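Local coordinates for serine rich repeat protein-1 (Srr-1) (Streptococcus agalactiae NEM316, PDB 4RMB), which is a bacterial cell-surface adhesin whose domain of variant DEv-IgG fold probably binds keratin 4, at residues Lys23-Ala28 against Ser124-Ile129; Asn33-Ile38 against Thr95-Thr100. All blocks are in the same frame, centred on the assembly; numbering follows the deposited sequence.

Contact 1. Residues Lys23-Ala28 against Ser124-Ile129; sequences KEMYFA and STVSDI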
loop_
_atom_site.group_PDB
_atom_site.type_symbol
_atom_site.label_atom_id
_atom_site.label_comp_id
_atom_site.label_asym_id
_atom_site.label_seq_id
_atom_site.Cartn_x
_atom_site.Cartn_y
_atom_site.Cartn_z
ATOM N N LYS B 23 -18.728 2.645 5.281
ATOM C CA LYS B 23 -19.410 2.313 6.523
ATOM C C LYS B 23 -19.552 3.577 7.350
ATOM O O LYS B 23 -18.850 4.559 7.115
ATOM C CB LYS B 23 -18.589 1.284 7.306
ATOM C CG LYS B 23 -18.315 -0.005 6.543
ATOM C CD LYS B 23 -17.226 -0.835 7.212
ATOM C CE LYS B 23 -17.668 -1.386 8.555
ATOM N NZ LYS B 23 -16.562 -2.127 9.229
ATOM N N GLU B 24 -20.466 3.573 8.313
ATOM C CA GLU B 24 -20.610 4.749 9.153
ATOM C C GLU B 24 -19.508 4.688 10.198
ATOM O O GLU B 24 -19.440 3.747 10.992
ATOM C CB GLU B 24 -21.975 4.787 9.844
ATOM C CG GLU B 24 -22.079 5.910 10.871
ATOM C CD GLU B 24 -23.391 5.909 11.624
ATOM O OE1 GLU B 24 -24.401 6.396 11.071
ATOM O OE2 GLU B 24 -23.413 5.414 12.770
ATOM N N MET B 25 -18.625 5.677 10.172
ATOM C CA MET B 25 -17.530 5.740 11.127
ATOM C C MET B 25 -17.990 6.691 12.218
ATOM O O MET B 25 -18.068 7.897 12.013
ATOM C CB MET B 25 -16.270 6.256 10.442
ATOM C CG MET B 25 -15.978 5.528 9.145
ATOM S SD MET B 25 -14.298 5.770 8.539
ATOM C CE MET B 25 -14.243 7.544 8.352
ATOM N N TYR B 26 -18.305 6.126 13.375
ATOM C CA TYR B 26 -18.816 6.907 14.487
ATOM C C TYR B 26 -17.952 6.845 15.739
ATOM O O TYR B 26 -17.500 5.774 16.153
ATOM C CB TYR B 26 -20.235 6.426 14.809
ATOM C CG TYR B 26 -20.893 7.144 15.960
ATOM C CD1 TYR B 26 -21.368 8.446 15.819
ATOM C CD2 TYR B 26 -21.028 6.523 17.200
ATOM C CE1 TYR B 26 -21.962 9.113 16.889
ATOM C CE2 TYR B 26 -21.617 7.181 18.273
ATOM C CZ TYR B 26 -22.080 8.472 18.111
ATOM O OH TYR B 26 -22.658 9.119 19.176
ATOM N N PHE B 27 -17.741 8.011 16.341
ATOM C CA PHE B 27 -16.965 8.138 17.568
ATOM C C PHE B 27 -17.894 8.578 18.691
ATOM O O PHE B 27 -18.455 9.669 18.648
ATOM C CB PHE B 27 -15.857 9.182 17.395
ATOM C CG PHE B 27 -14.580 8.634 16.810
ATOM C CD1 PHE B 27 -14.560 7.404 16.158
ATOM C CD2 PHE B 27 -13.396 9.362 16.904
ATOM C CE1 PHE B 27 -13.379 6.903 15.615
ATOM C CE2 PHE B 27 -12.211 8.875 16.367
ATOM C CZ PHE B 27 -12.201 7.644 15.717
ATOM N N ALA B 28 -18.057 7.722 19.692
ATOM C CA ALA B 28 -18.915 8.040 20.821
ATOM C C ALA B 28 -18.449 9.322 21.503
ATOM O O ALA B 28 -17.324 9.784 21.300
ATOM C CB ALA B 28 -18.912 6.885 21.819
ATOM N N SER B 124 -0.945 6.144 8.330
ATOM C CA SER B 124 -2.121 7.000 8.294
ATOM C C SER B 124 -3.116 6.423 9.288
ATOM O O SER B 124 -3.180 5.209 9.482
ATOM C CB SER B 124 -2.763 7.008 6.904
ATOM O OG SER B 124 -1.926 7.611 5.940
ATOM N N THR B 125 -3.888 7.285 9.931
ATOM C CA THR B 125 -4.885 6.789 10.872
ATOM C C THR B 125 -6.246 7.400 10.596
ATOM O O THR B 125 -6.387 8.340 9.817
ATOM C CB THR B 125 -4.583 7.205 12.339
ATOM O OG1 THR B 125 -4.822 8.614 12.482
ATOM C CG2 THR B 125 -3.153 6.892 12.735
ATOM N N VAL B 126 -7.250 6.805 11.222
ATOM C CA VAL B 126 -8.595 7.359 11.256
ATOM C C VAL B 126 -8.718 7.111 12.747
ATOM O O VAL B 126 -8.937 5.985 13.182
ATOM C CB VAL B 126 -9.647 6.561 10.488
ATOM C CG1 VAL B 126 -11.033 7.108 10.837
ATOM C CG2 VAL B 126 -9.425 6.737 8.989
ATOM N N SER B 127 -8.509 8.160 13.532
ATOM C CA SER B 127 -8.501 8.017 14.977
ATOM C C SER B 127 -8.934 9.279 15.675
ATOM O O SER B 127 -9.360 10.245 15.045
ATOM C CB SER B 127 -7.079 7.724 15.439
ATOM O OG SER B 127 -6.204 8.776 15.033
ATOM N N ASP B 128 -8.800 9.257 16.999
ATOM C CA ASP B 128 -9.091 10.428 17.794
ATOM C C ASP B 128 -7.823 11.271 17.654
ATOM O O ASP B 128 -6.796 10.796 17.156
ATOM C CB ASP B 128 -9.313 10.052 19.262
ATOM C CG ASP B 128 -8.070 9.465 19.907
ATOM O OD1 ASP B 128 -7.532 8.478 19.374
ATOM O OD2 ASP B 128 -7.631 9.990 20.949
ATOM N N ILE B 129 -7.889 12.513 18.103
ATOM C CA ILE B 129 -6.758 13.417 18.002
ATOM C C ILE B 129 -5.453 12.865 18.597
ATOM O O ILE B 129 -4.372 13.125 18.073
ATOM C CB ILE B 129 -7.118 14.762 18.672
ATOM C CG1 ILE B 129 -6.097 15.827 18.297
ATOM C CG2 ILE B 129 -7.221 14.582 20.181
ATOM C CD1 ILE B 129 -6.482 17.223 18.760
#
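Phe27 drives the edge of its ring against the backbone at Ser127 and Asp128, the tight part of the contact. Phe27 CE2 lies 3.4 Å from Ser127 C and 3.5 Å from Asp128 N, with Ser127 CA in the plane of the ring, so the edge rather than a face abuts the peptide. The ring is brought there by a first torsion of -87°, which sets CG anti to the carbonyl carbon. Farther along, the packing is looser: Met25 bends at its last torsion (chi3 -59°) and offers only its methyl CE to Val126 CG1, 4.1 Å away, the two side chains crossing at about a right angle. The backbones stand apart, Met25 CA 9.1 Å from Val126 CA, so side chains of 23-28 must span the gap, Phe27 to the backbone and Met25 to Val126; the intervening residue Tyr26 is exposed. The end of strand 120-127 carries hydrogen bonds of its own, Thr125 OG1 to Ser127 OG at 2.9 Å and Ser127 OG to Asp128 O at 3.0 Å, while Asp128 OD1 accepts from the backbone N of Thr132 and Tyr133. The Phe27 ring meets Tyr133 edge-to-face, and Ala150 of the second subunit packs on Val126. Strand 25-26, paired with strand 102-103, and Phe27 just after it pack on the end of strand 120-127 and what follows, with Ile18 of strand 11-18 touching both Met25 and Val126.

Contact 2. Residues Asn33-Ile38 against Thr95-Thr100; sequences NLYTII and TIDWKT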
loop_
_atom_site.group_PDB
_atom_site.type_symbol
_atom_site.label_atom_id
_atom_site.label_comp_id
_atom_site.label_asym_id
_atom_site.label_seq_id
_atom_site.Cartn_x
_atom_site.Cartn_y
_atom_site.Cartn_z
ATOM N N ASN B 33 -13.679 14.551 17.775
ATOM C CA ASN B 33 -13.901 14.335 16.347
ATOM C C ASN B 33 -13.001 13.265 15.764
ATOM O O ASN B 33 -12.023 12.849 16.383
ATOM C CB ASN B 33 -13.656 15.617 15.556
ATOM C CG ASN B 33 -14.600 16.723 15.936
ATOM O OD1 ASN B 33 -15.712 16.470 16.388
ATOM N ND2 ASN B 33 -14.169 17.964 15.739
ATOM N N LEU B 34 -13.353 12.822 14.563
ATOM C CA LEU B 34 -12.543 11.848 13.850
ATOM C C LEU B 34 -11.399 12.663 13.277
ATOM O O LEU B 34 -11.593 13.802 12.848
ATOM C CB LEU B 34 -13.328 11.211 12.705
ATOM C CG LEU B 34 -14.477 10.272 13.075
ATOM C CD1 LEU B 34 -15.752 10.714 12.370
ATOM C CD2 LEU B 34 -14.117 8.858 12.677
ATOM N N TYR B 35 -10.209 12.077 13.269
ATOM C CA TYR B 35 -9.024 12.744 12.749
ATOM C C TYR B 35 -8.229 11.767 11.913
ATOM O O TYR B 35 -8.397 10.552 12.022
ATOM C CB TYR B 35 -8.081 13.166 13.882
ATOM C CG TYR B 35 -8.359 14.481 14.554
ATOM C CD1 TYR B 35 -9.402 14.618 15.467
ATOM C CD2 TYR B 35 -7.550 15.585 14.300
ATOM C CE1 TYR B 35 -9.627 15.832 16.115
ATOM C CE2 TYR B 35 -7.766 16.797 14.934
ATOM C CZ TYR B 35 -8.802 16.912 15.844
ATOM O OH TYR B 35 -8.985 18.111 16.496
ATOM N N THR B 36 -7.358 12.307 11.071
ATOM C CA THR B 36 -6.443 11.461 10.325
ATOM C C THR B 36 -5.072 12.037 10.598
ATOM O O THR B 36 -4.840 13.236 10.418
ATOM C CB THR B 36 -6.705 11.442 8.807
ATOM O OG1 THR B 36 -7.755 10.507 8.533
ATOM C CG2 THR B 36 -5.441 11.003 8.044
ATOM N N ILE B 37 -4.175 11.188 11.079
ATOM C CA ILE B 37 -2.816 11.604 11.359
ATOM C C ILE B 37 -1.935 10.809 10.412
ATOM O O ILE B 37 -2.117 9.600 10.253
ATOM C CB ILE B 37 -2.435 11.301 12.820
ATOM C CG1 ILE B 37 -3.305 12.152 13.756
ATOM C CG2 ILE B 37 -0.955 11.566 13.040
ATOM C CD1 ILE B 37 -3.083 11.888 15.220
ATOM N N ILE B 38 -1.000 11.502 9.771
ATOM C CA ILE B 38 -0.083 10.882 8.830
ATOM C C ILE B 38 1.334 11.175 9.304
ATOM O O ILE B 38 1.690 12.328 9.539
ATOM C CB ILE B 38 -0.300 11.456 7.413
ATOM C CG1 ILE B 38 -1.644 10.970 6.863
ATOM C CG2 ILE B 38 0.866 11.063 6.493
ATOM C CD1 ILE B 38 -2.150 11.764 5.682
ATOM N N THR B 95 -1.659 16.421 10.564
ATOM C CA THR B 95 -2.890 16.138 11.288
ATOM C C THR B 95 -4.072 16.840 10.648
ATOM O O THR B 95 -4.013 18.035 10.369
ATOM C CB THR B 95 -2.774 16.596 12.758
ATOM O OG1 THR B 95 -1.654 15.942 13.373
ATOM C CG2 THR B 95 -4.032 16.260 13.529
ATOM N N ILE B 96 -5.133 16.079 10.412
ATOM C CA ILE B 96 -6.348 16.604 9.802
ATOM C C ILE B 96 -7.555 16.333 10.700
ATOM O O ILE B 96 -7.824 15.187 11.065
ATOM C CB ILE B 96 -6.606 15.941 8.428
ATOM C CG1 ILE B 96 -5.460 16.268 7.464
ATOM C CG2 ILE B 96 -7.945 16.421 7.857
ATOM C CD1 ILE B 96 -5.421 15.370 6.236
ATOM N N ASP B 97 -8.265 17.401 11.050
ATOM C CA ASP B 97 -9.478 17.350 11.880
ATOM C C ASP B 97 -10.645 17.218 10.888
ATOM O O ASP B 97 -10.819 18.081 10.030
ATOM C CB ASP B 97 -9.573 18.666 12.674
ATOM C CG ASP B 97 -10.852 18.796 13.499
ATOM O OD1 ASP B 97 -11.730 17.906 13.450
ATOM O OD2 ASP B 97 -10.971 19.828 14.204
ATOM N N TRP B 98 -11.425 16.138 10.978
ATOM C CA TRP B 98 -12.540 15.945 10.048
ATOM C C TRP B 98 -13.789 16.700 10.498
ATOM O O TRP B 98 -14.840 16.628 9.860
ATOM C CB TRP B 98 -12.835 14.449 9.852
ATOM C CG TRP B 98 -11.719 13.724 9.148
ATOM C CD1 TRP B 98 -10.978 12.693 9.640
ATOM C CD2 TRP B 98 -11.211 13.988 7.827
ATOM N NE1 TRP B 98 -10.031 12.304 8.721
ATOM C CE2 TRP B 98 -10.142 13.091 7.606
ATOM C CE3 TRP B 98 -11.530 14.919 6.826
ATOM C CZ2 TRP B 98 -9.415 13.067 6.409
ATOM C CZ3 TRP B 98 -10.801 14.898 5.632
ATOM C CH2 TRP B 98 -9.745 13.984 5.444
ATOM N N LYS B 99 -13.645 17.413 11.611
ATOM C CA LYS B 99 -14.685 18.265 12.175
ATOM C C LYS B 99 -16.025 17.645 12.550
ATOM O O LYS B 99 -17.040 18.340 12.631
ATOM C CB LYS B 99 -14.887 19.453 11.233
ATOM C CG LYS B 99 -13.606 20.254 11.057
ATOM C CD LYS B 99 -13.462 20.825 9.658
ATOM C CE LYS B 99 -14.047 22.219 9.556
ATOM N NZ LYS B 99 -14.175 22.647 8.138
ATOM N N THR B 100 -16.029 16.346 12.805
ATOM C CA THR B 100 -17.248 15.655 13.202
ATOM C C THR B 100 -16.884 14.335 13.861
ATOM O O THR B 100 -15.788 13.820 13.658
ATOM C CB THR B 100 -18.158 15.374 11.993
ATOM O OG1 THR B 100 -19.294 14.610 12.419
ATOM C CG2 THR B 100 -17.405 14.604 10.925
#
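Tyr35 and Asp97 are cross-strand neighbours on one face of the sheet, a non-hydrogen-bonded pair where strands 35-38 and 95-97 run antiparallel, their axes at 172°. The backbone bonds are regular: Thr36 N to Ile96 O and Ile96 N to Thr36 O, both 2.9 Å, join the hydrogen-bonded pair. Beyond it, Trp98 N donates to Leu34 O and Leu34 N to Thr100 O (2.8 Å), carrying the pairing into the loop.

Among side-chain polar bonds, Trp98 NE1 reaches Thr36 OG1 at 2.9 Å, the hydroxyl oxygen lying in the indole plane. Thr36 CG2, not OG1, lies anti to the backbone N (chi1 -82°), which leaves the hydroxyl as the branch meeting Trp98; OG1 also hydrogen-bonds Thr125 O of strand 120-127. Asp97 OD1 accepts from Lys99 N at 2.7 Å, an Asx turn, with a weak bond from Asn33 ND2 at 3.3 Å.

Stacking and apolar contacts follow. Asp97 CA lies over the face of the Tyr35 ring, 3.8 Å from its centroid, a CH-pi contact, and the carboxylate stacks on the ring with planes 15° apart. Thr95 CG2 meets the ring edge, 3.7 Å from Tyr35 CD2.

The buried Thr36 hydroxyl, gripped by two bonds, ties strand 35-40 to strand 120-127 and to Trp98 after strand 93-97, and it satisfies the indole N-H. Asp97 spends one carboxylate oxygen on shaping the turn, which probably favours its ionised form.

In the fold
From the N terminus, strand 11-18 leads into 23-28, the first half of contact 1, and a short loop then brings the chain to 33-38, the first half of contact 2. Contact 2 closes first, when 95-100 returns beside strand 35-40; contact 1 closes later, at 124-129, so the smaller loop lies wholly within the larger and the two do not cross. Their centres lie about 8 Å apart. Strand 35-40 lies between 93-97 and 120-127 in one antiparallel sheet, so contact 2 and the second half of contact 1 sit on adjacent strands. Contact 1 sets the small sheet of 25-26 and 102-103 against the sheet's end. Ser127 O to Tyr35 N, 2.7 Å, probably hydrogen-bonds the two.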